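Local coordinates for forkhead-associated 1 (Saccharomyces cerevisiae, PDB 6C4U), which binds phosphothreonine peptides through its FHA domain, engineered here to recognise a phosphopeptide of the human transcription factor c-Myc, at residues G80-G85 and T103-P108. Residues are numbered along the deposited sequence; the frame is centred on the assembly and turned at random.
Sequences GTWLNG and TVRTDP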
# COMPACT_ATOMS: atom_id res chain seq x y z
N GLY F 80 -13.05 -2.58 -3.45
CA GLY F 80 -12.06 -3.62 -3.70
C GLY F 80 -10.71 -3.13 -4.18
O GLY F 80 -10.55 -1.99 -4.65
N THR F 81 -9.74 -4.04 -4.06
CA THR F 81 -8.34 -3.76 -4.34
C THR F 81 -7.74 -5.00 -5.00
O THR F 81 -7.93 -6.11 -4.50
CB THR F 81 -7.59 -3.44 -3.03
OG1 THR F 81 -8.06 -2.19 -2.53
CG2 THR F 81 -6.07 -3.36 -3.23
N TRP F 82 -7.02 -4.79 -6.10
CA TRP F 82 -6.45 -5.87 -6.91
C TRP F 82 -4.96 -5.95 -6.75
O TRP F 82 -4.28 -4.92 -6.78
CB TRP F 82 -6.78 -5.63 -8.38
CG TRP F 82 -8.13 -6.08 -8.74
CD1 TRP F 82 -8.45 -7.21 -9.39
CD2 TRP F 82 -9.36 -5.41 -8.44
NE1 TRP F 82 -9.81 -7.30 -9.53
CE2 TRP F 82 -10.39 -6.21 -8.96
CE3 TRP F 82 -9.68 -4.22 -7.79
CZ2 TRP F 82 -11.72 -5.86 -8.84
CZ3 TRP F 82 -11.02 -3.87 -7.68
CH2 TRP F 82 -12.03 -4.70 -8.21
N LEU F 83 -4.44 -7.16 -6.59
CA LEU F 83 -3.01 -7.38 -6.46
C LEU F 83 -2.58 -8.28 -7.61
O LEU F 83 -2.98 -9.45 -7.66
CB LEU F 83 -2.68 -8.03 -5.12
CG LEU F 83 -1.25 -8.51 -4.92
CD1 LEU F 83 -0.25 -7.42 -5.23
CD2 LEU F 83 -1.05 -8.96 -3.48
N ASN F 84 -1.77 -7.73 -8.52
CA ASN F 84 -1.39 -8.41 -9.76
C ASN F 84 -2.65 -8.87 -10.47
O ASN F 84 -2.80 -10.04 -10.83
CB ASN F 84 -0.42 -9.58 -9.51
CG ASN F 84 0.84 -9.14 -8.77
OD1 ASN F 84 1.42 -8.08 -9.06
ND2 ASN F 84 1.27 -9.95 -7.81
N GLY F 85 -3.60 -7.95 -10.60
CA GLY F 85 -4.82 -8.20 -11.35
C GLY F 85 -5.82 -9.20 -10.80
O GLY F 85 -6.79 -9.50 -11.48
N THR F 103 -3.76 -2.31 -7.74
CA THR F 103 -4.66 -1.64 -8.68
C THR F 103 -6.00 -1.35 -8.03
O THR F 103 -6.52 -2.22 -7.33
CB THR F 103 -4.95 -2.54 -9.91
OG1 THR F 103 -4.05 -3.67 -9.94
CG2 THR F 103 -4.82 -1.75 -11.16
N VAL F 104 -6.55 -0.16 -8.25
CA VAL F 104 -7.88 0.19 -7.71
C VAL F 104 -8.73 0.77 -8.83
O VAL F 104 -8.22 1.26 -9.81
CB VAL F 104 -7.79 1.18 -6.52
CG1 VAL F 104 -6.92 0.60 -5.43
CG2 VAL F 104 -7.24 2.53 -6.94
N ARG F 105 -10.04 0.74 -8.69
CA ARG F 105 -10.93 1.30 -9.74
C ARG F 105 -11.26 2.75 -9.47
O ARG F 105 -11.34 3.18 -8.29
CB ARG F 105 -12.20 0.50 -9.80
CG ARG F 105 -11.99 -0.94 -10.24
CD ARG F 105 -12.92 -1.94 -9.54
NE ARG F 105 -14.33 -1.75 -9.87
CZ ARG F 105 -15.37 -2.09 -9.12
NH1 ARG F 105 -15.20 -2.71 -7.94
NH2 ARG F 105 -16.60 -1.81 -9.53
N THR F 106 -11.38 3.52 -10.55
CA THR F 106 -11.59 4.98 -10.53
C THR F 106 -12.92 5.37 -11.18
O THR F 106 -13.66 6.21 -10.65
CB THR F 106 -10.43 5.68 -11.27
OG1 THR F 106 -9.95 4.82 -12.30
CG2 THR F 106 -9.27 5.98 -10.30
N ASP F 107 -13.21 4.80 -12.34
CA ASP F 107 -14.51 4.99 -13.01
C ASP F 107 -15.35 3.71 -12.96
O ASP F 107 -14.80 2.60 -12.88
CB ASP F 107 -14.35 5.34 -14.52
CG ASP F 107 -13.60 6.63 -14.77
OD1 ASP F 107 -13.67 7.57 -13.93
OD2 ASP F 107 -12.95 6.71 -15.83
N PRO F 108 -16.68 3.85 -13.13
CA PRO F 108 -17.50 2.68 -13.52
C PRO F 108 -17.18 2.13 -14.93
O PRO F 108 -17.40 0.94 -15.18
CB PRO F 108 -18.94 3.20 -13.43
CG PRO F 108 -18.84 4.69 -13.53
CD PRO F 108 -17.47 5.10 -13.10
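Trp82 and Thr103 form an antiparallel hydrogen-bonded pair: Trp82 N donates to Thr103 O at 2.9 Å with an N-H...O angle of 167°, and Thr103 N returns a bond to Trp82 O at 2.8 Å. Their side chains leave the sheet on the same face, where Trp82 CB lies 3.7 Å from Thr103 OG1. That hydroxyl adds a weak bond to Trp82 O at 3.4 Å, giving this carbonyl a second donor. With CG anti to the carbonyl carbon (chi1 -82°), the indole begins beside its own backbone N; its benzo end reaches the side chain of Arg105. Arg105 CG stands 4.0 Å from Trp82 CZ3, and the guanidinium plane is turned 88° from the indole, with NH1 at the ring edge; the modelled CD sits too close to the ring, so the exact placement of the arginine chain is doubtful. Arg105 NH1 also makes a weak hydrogen bond to Asn79 O, and the arginine packs on an apolar side chain of the bound peptide. An alanine in place of Trp82 would remove the indole beside Arg105 and would probably leave the arginine chain freer to turn. On the opposite face of the sheet, Thr81 OG1 is hydrogen-bonded to Asp75 OD1, and Val104 CG1 lies 4.2 Å from that hydroxyl. The arrangement joins strands 82-83 and 101-105 within one sheet of the FHA beta-sandwich, close to its peptide-binding end.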